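Local coordinates for protein PaxB (Photorhabdus luminescens, PDB 6EK4) that probably serves as one component of a two-component alpha-helical pore-forming toxin, related to YaxAB, that perforates target-cell membranes, at residues V122-R127 against F312-Q317; L177-R181 against L257-I261; A234-L238 against D252-L257; A308-F312 against Q336-L340. All coordinates share one frame; numbering follows the deposited sequence.

Contact 1: V122-R127 against F312-Q317; sequences VIRSLR and FAKQLQ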
# COMPACT_ATOMS: atom_id res chain seq x y z
N VAL A 122 -22.91 -20.66 -27.54
CA VAL A 122 -22.49 -19.38 -26.96
C VAL A 122 -22.65 -19.39 -25.44
O VAL A 122 -21.92 -18.71 -24.73
CB VAL A 122 -23.24 -18.16 -27.57
CG1 VAL A 122 -23.21 -18.22 -29.10
CG2 VAL A 122 -24.67 -18.08 -27.07
N ILE A 123 -23.62 -20.17 -24.95
CA ILE A 123 -23.82 -20.35 -23.51
C ILE A 123 -22.63 -21.10 -22.90
O ILE A 123 -22.17 -20.76 -21.81
CB ILE A 123 -25.14 -21.09 -23.21
CG1 ILE A 123 -26.33 -20.17 -23.49
CG2 ILE A 123 -25.20 -21.56 -21.76
CD1 ILE A 123 -27.66 -20.89 -23.65
N ARG A 124 -22.12 -22.10 -23.62
CA ARG A 124 -20.92 -22.82 -23.18
C ARG A 124 -19.69 -21.91 -23.17
O ARG A 124 -18.81 -22.06 -22.32
CB ARG A 124 -20.66 -24.05 -24.05
CG ARG A 124 -21.60 -25.21 -23.76
CD ARG A 124 -21.07 -26.52 -24.34
NE ARG A 124 -20.86 -26.43 -25.78
CZ ARG A 124 -21.82 -26.54 -26.71
NH1 ARG A 124 -23.09 -26.73 -26.36
NH2 ARG A 124 -21.50 -26.44 -27.99
N SER A 125 -19.62 -20.98 -24.12
CA SER A 125 -18.54 -20.00 -24.16
C SER A 125 -18.62 -19.02 -22.99
O SER A 125 -17.60 -18.68 -22.39
CB SER A 125 -18.54 -19.22 -25.48
OG SER A 125 -18.12 -20.05 -26.55
N LEU A 126 -19.84 -18.57 -22.67
CA LEU A 126 -20.05 -17.67 -21.53
C LEU A 126 -19.75 -18.36 -20.20
O LEU A 126 -19.14 -17.76 -19.31
CB LEU A 126 -21.48 -17.13 -21.53
CG LEU A 126 -21.80 -16.08 -22.60
CD1 LEU A 126 -23.30 -15.99 -22.85
CD2 LEU A 126 -21.24 -14.72 -22.21
N ARG A 127 -20.18 -19.62 -20.08
CA ARG A 127 -19.90 -20.42 -18.88
C ARG A 127 -18.40 -20.70 -18.73
O ARG A 127 -17.88 -20.71 -17.61
CB ARG A 127 -20.67 -21.74 -18.93
CG ARG A 127 -22.17 -21.58 -18.71
CD ARG A 127 -22.52 -21.49 -17.23
NE ARG A 127 -23.82 -20.86 -17.00
CZ ARG A 127 -25.00 -21.45 -17.19
NH1 ARG A 127 -25.09 -22.70 -17.65
NH2 ARG A 127 -26.12 -20.77 -16.94
N PHE A 312 -25.63 -13.46 -18.57
CA PHE A 312 -25.70 -13.59 -20.03
C PHE A 312 -26.10 -15.00 -20.46
O PHE A 312 -26.90 -15.17 -21.38
CB PHE A 312 -24.35 -13.23 -20.66
CG PHE A 312 -24.12 -11.75 -20.87
CD1 PHE A 312 -24.70 -10.80 -20.04
CD2 PHE A 312 -23.30 -11.32 -21.91
CE1 PHE A 312 -24.47 -9.45 -20.24
CE2 PHE A 312 -23.07 -9.97 -22.11
CZ PHE A 312 -23.65 -9.04 -21.28
N ALA A 313 -25.53 -16.00 -19.79
CA ALA A 313 -25.79 -17.40 -20.12
C ALA A 313 -27.23 -17.80 -19.82
O ALA A 313 -27.92 -18.36 -20.68
CB ALA A 313 -24.83 -18.31 -19.36
N LYS A 314 -27.69 -17.52 -18.61
CA LYS A 314 -29.04 -17.87 -18.18
C LYS A 314 -30.12 -17.07 -18.91
O LYS A 314 -31.25 -17.53 -19.04
CB LYS A 314 -29.18 -17.69 -16.66
CG LYS A 314 -30.48 -18.21 -16.08
CD LYS A 314 -30.29 -18.72 -14.66
CE LYS A 314 -31.61 -18.78 -13.89
NZ LYS A 314 -31.97 -17.46 -13.30
N GLN A 315 -29.76 -15.88 -19.39
CA GLN A 315 -30.68 -15.04 -20.17
C GLN A 315 -30.97 -15.69 -21.53
O GLN A 315 -32.12 -15.71 -21.98
CB GLN A 315 -30.09 -13.65 -20.36
CG GLN A 315 -31.08 -12.60 -20.85
CD GLN A 315 -30.50 -11.20 -20.84
OE1 GLN A 315 -29.29 -11.02 -20.99
NE2 GLN A 315 -31.36 -10.20 -20.68
N LEU A 316 -29.92 -16.20 -22.17
CA LEU A 316 -30.06 -16.92 -23.44
C LEU A 316 -30.66 -18.32 -23.23
O LEU A 316 -31.31 -18.85 -24.13
CB LEU A 316 -28.71 -17.04 -24.14
CG LEU A 316 -28.03 -15.72 -24.53
CD1 LEU A 316 -26.61 -15.98 -25.00
CD2 LEU A 316 -28.82 -14.99 -25.60
N GLN A 317 -30.43 -18.89 -22.05
CA GLN A 317 -30.98 -20.20 -21.71
C GLN A 317 -32.51 -20.15 -21.64
O GLN A 317 -33.19 -21.01 -22.20
CB GLN A 317 -30.42 -20.69 -20.37
CG GLN A 317 -30.79 -22.12 -20.00
CD GLN A 317 -30.20 -23.15 -20.94
OE1 GLN A 317 -29.05 -23.03 -21.36
NE2 GLN A 317 -30.98 -24.17 -21.27

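Contact 2: L177-R181 against L257-I261; sequences LVVDR and LDERI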
# COMPACT_ATOMS: atom_id res chain seq x y z
N LEU A 177 24.55 18.25 29.52
CA LEU A 177 26.00 18.03 29.63
C LEU A 177 26.81 18.99 28.76
O LEU A 177 27.94 19.32 29.11
CB LEU A 177 26.35 16.57 29.28
CG LEU A 177 26.32 15.54 30.42
CD1 LEU A 177 25.21 15.79 31.43
CD2 LEU A 177 26.21 14.14 29.83
N VAL A 178 26.24 19.42 27.64
CA VAL A 178 26.91 20.36 26.74
C VAL A 178 27.10 21.73 27.40
O VAL A 178 28.17 22.33 27.27
CB VAL A 178 26.17 20.51 25.38
CG1 VAL A 178 26.70 21.70 24.58
CG2 VAL A 178 26.30 19.23 24.57
N VAL A 179 26.08 22.23 28.09
CA VAL A 179 26.20 23.51 28.80
C VAL A 179 27.10 23.36 30.03
O VAL A 179 27.94 24.23 30.29
CB VAL A 179 24.84 24.15 29.17
CG1 VAL A 179 24.00 24.36 27.92
CG2 VAL A 179 24.07 23.34 30.20
N ASP A 180 26.96 22.26 30.76
CA ASP A 180 27.82 21.96 31.92
C ASP A 180 29.29 21.91 31.51
O ASP A 180 30.17 22.35 32.26
CB ASP A 180 27.42 20.64 32.58
CG ASP A 180 26.08 20.72 33.29
OD1 ASP A 180 25.34 21.71 33.10
OD2 ASP A 180 25.75 19.77 34.04
N ARG A 181 29.56 21.36 30.33
CA ARG A 181 30.90 21.35 29.75
C ARG A 181 31.33 22.77 29.37
O ARG A 181 32.46 23.18 29.67
CB ARG A 181 30.94 20.43 28.52
CG ARG A 181 32.18 20.58 27.65
CD ARG A 181 32.17 19.55 26.53
NE ARG A 181 32.99 19.98 25.39
CZ ARG A 181 32.61 20.86 24.46
NH1 ARG A 181 31.41 21.44 24.52
NH2 ARG A 181 33.44 21.17 23.47
N LEU A 257 32.92 14.54 31.24
CA LEU A 257 31.77 15.03 30.47
C LEU A 257 31.94 14.75 28.97
O LEU A 257 31.00 14.29 28.33
CB LEU A 257 31.54 16.53 30.71
CG LEU A 257 30.50 16.92 31.76
CD1 LEU A 257 30.51 16.00 32.98
CD2 LEU A 257 30.70 18.37 32.18
N ASP A 258 33.13 15.02 28.44
CA ASP A 258 33.43 14.70 27.04
C ASP A 258 33.26 13.21 26.75
O ASP A 258 32.80 12.83 25.67
CB ASP A 258 34.86 15.14 26.67
CG ASP A 258 34.96 16.63 26.39
OD1 ASP A 258 34.10 17.16 25.65
OD2 ASP A 258 35.91 17.27 26.88
N GLU A 259 33.64 12.37 27.71
CA GLU A 259 33.49 10.92 27.59
C GLU A 259 32.02 10.50 27.60
O GLU A 259 31.63 9.57 26.89
CB GLU A 259 34.24 10.21 28.72
CG GLU A 259 34.17 8.68 28.66
CD GLU A 259 34.98 8.00 29.75
OE1 GLU A 259 34.65 6.85 30.10
OE2 GLU A 259 35.95 8.61 30.25
N ARG A 260 31.21 11.19 28.41
CA ARG A 260 29.79 10.86 28.54
C ARG A 260 28.99 11.40 27.36
O ARG A 260 28.06 10.74 26.88
CB ARG A 260 29.22 11.39 29.86
CG ARG A 260 28.24 10.43 30.53
CD ARG A 260 27.70 10.97 31.85
NE ARG A 260 28.75 11.32 32.81
CZ ARG A 260 28.53 11.81 34.03
NH1 ARG A 260 27.29 12.01 34.47
NH2 ARG A 260 29.56 12.10 34.82
N ILE A 261 29.34 12.60 26.89
CA ILE A 261 28.71 13.19 25.70
C ILE A 261 29.01 12.37 24.46
O ILE A 261 28.12 12.11 23.64
CB ILE A 261 29.15 14.66 25.49
CG1 ILE A 261 28.55 15.55 26.59
CG2 ILE A 261 28.70 15.17 24.12
CD1 ILE A 261 29.13 16.95 26.63

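Contact 3: A234-L238 against D252-L257; sequences AKKIL and DARAKL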
# COMPACT_ATOMS: atom_id res chain seq x y z
N ALA A 234 32.10 21.27 38.31
CA ALA A 234 33.22 20.34 38.37
C ALA A 234 33.28 19.61 39.71
O ALA A 234 33.52 18.40 39.75
CB ALA A 234 34.53 21.07 38.12
N LYS A 235 33.07 20.34 40.80
CA LYS A 235 33.06 19.75 42.14
C LYS A 235 31.97 18.69 42.30
O LYS A 235 32.20 17.65 42.92
CB LYS A 235 32.89 20.85 43.20
CG LYS A 235 34.14 21.67 43.45
CD LYS A 235 33.88 22.87 44.34
CE LYS A 235 33.57 22.46 45.77
NZ LYS A 235 33.42 23.64 46.67
N LYS A 236 30.79 18.96 41.73
CA LYS A 236 29.67 18.02 41.79
C LYS A 236 29.94 16.74 41.01
O LYS A 236 29.49 15.66 41.40
CB LYS A 236 28.39 18.70 41.27
CG LYS A 236 27.11 17.91 41.50
CD LYS A 236 25.88 18.76 41.22
CE LYS A 236 24.59 17.98 41.42
NZ LYS A 236 24.39 16.94 40.37
N ILE A 237 30.67 16.86 39.90
CA ILE A 237 31.01 15.71 39.05
C ILE A 237 32.05 14.81 39.72
O ILE A 237 31.95 13.59 39.65
CB ILE A 237 31.53 16.18 37.67
CG1 ILE A 237 30.42 16.90 36.90
CG2 ILE A 237 32.05 15.01 36.85
CD1 ILE A 237 30.93 17.87 35.86
N LEU A 238 33.04 15.42 40.37
CA LEU A 238 34.12 14.68 41.03
C LEU A 238 33.75 14.22 42.45
O LEU A 238 34.56 13.56 43.11
CB LEU A 238 35.39 15.53 41.10
CG LEU A 238 35.94 16.03 39.76
CD1 LEU A 238 37.05 17.04 39.99
CD2 LEU A 238 36.45 14.87 38.91
N ASP A 252 40.09 17.44 34.53
CA ASP A 252 39.66 16.07 34.77
C ASP A 252 38.13 15.97 34.77
O ASP A 252 37.57 14.99 34.28
CB ASP A 252 40.22 15.56 36.10
CG ASP A 252 39.86 14.11 36.39
OD1 ASP A 252 39.81 13.30 35.44
OD2 ASP A 252 39.63 13.78 37.57
N ALA A 253 37.46 16.98 35.32
CA ALA A 253 36.00 17.03 35.34
C ALA A 253 35.41 17.18 33.94
O ALA A 253 34.37 16.60 33.63
CB ALA A 253 35.52 18.17 36.23
N ARG A 254 36.07 17.98 33.10
CA ARG A 254 35.66 18.15 31.71
C ARG A 254 35.84 16.85 30.92
O ARG A 254 35.01 16.51 30.08
CB ARG A 254 36.46 19.28 31.05
CG ARG A 254 36.20 19.44 29.55
CD ARG A 254 37.02 20.57 28.96
NE ARG A 254 37.16 20.44 27.51
CZ ARG A 254 37.85 21.27 26.73
NH1 ARG A 254 38.48 22.32 27.25
NH2 ARG A 254 37.91 21.05 25.42
N ALA A 255 36.93 16.14 31.19
CA ALA A 255 37.25 14.89 30.49
C ALA A 255 36.17 13.83 30.67
O ALA A 255 35.90 13.05 29.76
CB ALA A 255 38.60 14.35 30.94
N LYS A 256 35.55 13.79 31.86
CA LYS A 256 34.45 12.87 32.14
C LYS A 256 33.18 13.24 31.38
O LYS A 256 32.44 12.36 30.93
CB LYS A 256 34.16 12.80 33.64
CG LYS A 256 35.20 12.02 34.43
CD LYS A 256 34.76 11.80 35.87
CE LYS A 256 35.78 10.97 36.64
NZ LYS A 256 35.41 10.84 38.08
N LEU A 257 32.92 14.54 31.24
CA LEU A 257 31.77 15.03 30.47
C LEU A 257 31.94 14.75 28.97
O LEU A 257 31.00 14.29 28.33
CB LEU A 257 31.54 16.53 30.71
CG LEU A 257 30.50 16.92 31.76
CD1 LEU A 257 30.51 16.00 32.98
CD2 LEU A 257 30.70 18.37 32.18

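Contact 4: A308-F312 against Q336-L340; sequences AWNIF and QLDFL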
# COMPACT_ATOMS: atom_id res chain seq x y z
N ALA A 308 -21.75 -11.16 -14.73
CA ALA A 308 -22.25 -10.75 -16.04
C ALA A 308 -22.37 -11.94 -17.00
O ALA A 308 -23.40 -12.08 -17.67
CB ALA A 308 -21.34 -9.68 -16.65
N TRP A 309 -21.35 -12.78 -17.06
CA TRP A 309 -21.34 -13.91 -17.99
C TRP A 309 -22.37 -14.98 -17.59
O TRP A 309 -22.99 -15.59 -18.46
CB TRP A 309 -19.95 -14.54 -18.12
CG TRP A 309 -18.81 -13.56 -18.34
CD1 TRP A 309 -17.53 -13.69 -17.89
CD2 TRP A 309 -18.85 -12.31 -19.06
NE1 TRP A 309 -16.77 -12.61 -18.27
CE2 TRP A 309 -17.56 -11.75 -18.99
CE3 TRP A 309 -19.85 -11.62 -19.75
CZ2 TRP A 309 -17.24 -10.53 -19.59
CZ3 TRP A 309 -19.53 -10.40 -20.34
CH2 TRP A 309 -18.24 -9.87 -20.25
N ASN A 310 -22.53 -15.21 -16.29
CA ASN A 310 -23.55 -16.14 -15.80
C ASN A 310 -24.97 -15.61 -16.01
O ASN A 310 -25.90 -16.38 -16.25
CB ASN A 310 -23.32 -16.49 -14.33
CG ASN A 310 -22.24 -17.55 -14.13
OD1 ASN A 310 -22.06 -18.44 -14.96
ND2 ASN A 310 -21.53 -17.46 -13.01
N ILE A 311 -25.13 -14.29 -15.92
CA ILE A 311 -26.39 -13.62 -16.27
C ILE A 311 -26.65 -13.76 -17.77
O ILE A 311 -27.75 -14.14 -18.18
CB ILE A 311 -26.38 -12.13 -15.86
CG1 ILE A 311 -26.58 -12.01 -14.34
CG2 ILE A 311 -27.47 -11.35 -16.59
CD1 ILE A 311 -26.29 -10.63 -13.79
N PHE A 312 -25.63 -13.46 -18.57
CA PHE A 312 -25.70 -13.59 -20.03
C PHE A 312 -26.10 -15.00 -20.46
O PHE A 312 -26.90 -15.17 -21.38
CB PHE A 312 -24.35 -13.23 -20.66
CG PHE A 312 -24.12 -11.75 -20.87
CD1 PHE A 312 -24.70 -10.80 -20.04
CD2 PHE A 312 -23.30 -11.32 -21.91
CE1 PHE A 312 -24.47 -9.45 -20.24
CE2 PHE A 312 -23.07 -9.97 -22.11
CZ PHE A 312 -23.65 -9.04 -21.28
N GLN A 336 -26.41 -7.58 -25.00
CA GLN A 336 -25.18 -8.22 -24.54
C GLN A 336 -23.95 -7.72 -25.31
O GLN A 336 -22.88 -7.58 -24.73
CB GLN A 336 -25.27 -9.75 -24.67
CG GLN A 336 -26.13 -10.41 -23.61
CD GLN A 336 -26.12 -11.92 -23.70
OE1 GLN A 336 -25.31 -12.51 -24.42
NE2 GLN A 336 -27.02 -12.56 -22.96
N LEU A 337 -24.12 -7.46 -26.60
CA LEU A 337 -23.03 -6.93 -27.42
C LEU A 337 -22.68 -5.49 -27.06
O LEU A 337 -21.51 -5.14 -26.95
CB LEU A 337 -23.37 -7.03 -28.92
CG LEU A 337 -23.17 -8.42 -29.55
CD1 LEU A 337 -23.76 -8.45 -30.95
CD2 LEU A 337 -21.70 -8.81 -29.58
N ASP A 338 -23.71 -4.65 -26.86
CA ASP A 338 -23.50 -3.27 -26.42
C ASP A 338 -22.75 -3.19 -25.09
O ASP A 338 -21.95 -2.28 -24.87
CB ASP A 338 -24.84 -2.53 -26.29
CG ASP A 338 -25.44 -2.14 -27.64
OD1 ASP A 338 -24.88 -2.53 -28.69
OD2 ASP A 338 -26.48 -1.45 -27.64
N PHE A 339 -23.01 -4.16 -24.21
CA PHE A 339 -22.30 -4.26 -22.94
C PHE A 339 -20.82 -4.57 -23.16
O PHE A 339 -19.96 -4.01 -22.48
CB PHE A 339 -22.95 -5.34 -22.06
CG PHE A 339 -22.24 -5.56 -20.76
CD1 PHE A 339 -22.43 -4.68 -19.70
CD2 PHE A 339 -21.39 -6.65 -20.58
CE1 PHE A 339 -21.78 -4.88 -18.49
CE2 PHE A 339 -20.75 -6.85 -19.37
CZ PHE A 339 -20.94 -5.96 -18.33
N LEU A 340 -20.54 -5.47 -24.10
CA LEU A 340 -19.15 -5.82 -24.44
C LEU A 340 -18.46 -4.69 -25.19
O LEU A 340 -17.27 -4.44 -24.98
CB LEU A 340 -19.11 -7.11 -25.27
CG LEU A 340 -19.57 -8.38 -24.56
CD1 LEU A 340 -19.73 -9.52 -25.55
CD2 LEU A 340 -18.60 -8.78 -23.45

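Contact 1: V122-R127 against F312-Q317
Ile123 reaches across to Ala313, Leu316 and Gln317, and its branches can be followed outward from CB. CG2 leaves on one side and meets the methyl of Ala313, with CG2 and CB 4.1 Å apart. CG1, anti to the carbonyl carbon (chi1 -71°), lies beside the helix backbone opposite, 3.7 Å from Ala313 O, and runs past Leu316 in the reverse sense. An extended second torsion (chi2 162°) then carries CD1 outward to Gln317, where it lies 3.4 Å from OE1. The Gln317 side chain crosses that of Ile123 at about a right angle; its NE2 is hydrogen-bonded to Asp321.

These residues belong to an antiparallel pair within the long, all-helical body of the toxin: segments 122-127 of helix 101-141 and 312-317 of helix 247-321 have axes 9.0 Å apart and a signed crossing angle of -160°. Ala313 faces the partner at this narrow spacing, and its CA lies 4.9 Å from that of Ile123.

Leu126 CD1 rests 3.7 Å from Phe312 CB and also reaches Leu316 CD1, a methyl that Val122 CG2 touches as well. Leu68, Val71 and Leu72 of helix 42-73 touch Leu126 or Val122 too. At the partly exposed margin, the Arg127 chain bends at its second torsion and lays one face of its guanidinium over the methyl of Ala313, NE to CB 3.6 Å.

Contact 2: L177-R181 against L257-I261
An antiparallel helix pair far out along the elongated molecule brings Leu177 and Arg181 of helix 149-193 against Leu257, Asp258 and Ile261 of helix 247-321. The axes of the two short segments pass 10.0 Å apart at a signed angle of -158°. The apolar part of the contact centres on Ile261, whose CG1 lies 3.6 Å from Leu177 CB and whose CD1 continues over the backbone to stand 3.6 Å from Leu177 O. Val178 CG2 reaches the same methyl at the margin. Leu257 sends CD2 against the backbone one turn further on, 3.7 Å from Arg181 N.

The polar part is a salt bridge. Arg181 stretches across Ile261 at about a right angle, CD packing on the isoleucine CD1. CG anti to the backbone N (chi1 167°) and an extended chain from CG to NE take NE to 3.0 Å from Asp258 OD1. Guanidinium and carboxylate planes are 68° apart, which rules out a flat, two-pronged pairing; the contact is made through NE to a single oxygen. Asp258 OD2 has a second, long and weak ion pair with Arg254 NE. Helix 217-237 borders the pair on the side of Asp180 and Leu257, touching them through Ile233 and Ile237 respectively.

Contact 3: A234-L238 against D252-L257
Ala234 and Ala253 touch methyl to methyl, CB to CB 3.6 Å, where helix 217-237 comes back against the start of helix 247-321. The apolar contacts begin here: Ala253 points its methyl at helix 217-237, and with only a methyl on each residue the CA atoms of Ala234 and Ala253 come to 5.3 Å. Leu238 also packs on the Ala253 methyl, its CG 4.1 Å from that CB. One turn further along the second helix, Ile237 and Leu257 meet at a slant. The isoleucine carries CG1 anti to the carbonyl carbon (chi1 -65°), which aims CD1 at the branched end of the leucine, 3.5 Å from CD1 and 3.7 Å from CD2 of Leu257.

Contacts of apolar groups with charged side chains form the margin. Leu238 CD2 lies 3.6 Å from Asp252 OD2 and 4.2 Å from Lys256 NZ, the two approaching roughly at right angles. The lysine chain is stretched out along its length, and its CD passes Ile237 CG2 on the way. Leu245, in the loop joining the two helices, touches both Ala234 and Leu238, so the contact closes the chain's turn between consecutive helices.

No hydrogen bond or salt bridge spans the two segments. The chemistry is consistent with their being held mainly by hydrocarbon packing, Asp252 and Lys256 adding contacts to Leu238, and Lys256 to Ile237 as well, at the edge.

Contact 4: A308-F312 against Q336-L340
Gln336 NE2 gives a weak hydrogen bond to Phe312 O, 3.1 Å away, and has a second weak one with Gln315 OE1, so two groups of helix 247-321 hold this amide. The setting is a helical hairpin: helices 247-321 and 326-348 follow each other in the chain and lie antiparallel, their local axes 12.1 Å apart. Aromatic rings occupy this wide spacing. The Gln336 amide is stacked on the Phe312 ring with the two planes only 12° apart, and CG stands over the ring centre, 3.4 Å from the centroid, as a CH-pi contact. Trp309, from the same helix as Phe312, covers the opposite face of that ring toward its rim.

Phe339 has CG anti to the backbone N (chi1 178°), which swings its ring toward helix 247-321. Its ring and that of Phe312 meet obliquely, planes 67° apart and centroids 5.4 Å apart, while Ala308 CB lies 4.0 Å from Phe339 CE2. Tyr14 also meets the Phe312 ring, and Leu68 of helix 42-73 touches Trp309. The indole reaches Phe339 at the edge of its ring, near the ring plane, and its CH2 also lies 3.4 Å from Leu340 CD2.

All four contacts use helix 247-321, which spans most of the rod. They fall into two clusters on opposite sides of the chain's centre. Contacts 1 and 4 have centres about 9 Å apart and share Phe312, touched by helices 101-141 and 326-348 alike; their segments alternate along the chain. Contacts 2 and 3 are likewise about 9 Å apart between centres and share Leu257, with contact 3 nested inside the loop closed by contact 2. Between clusters nothing touches: nearest atoms of contacts 2 and 4 are about 66 Å apart, and centres of contacts 1 and 3 about 90 Å.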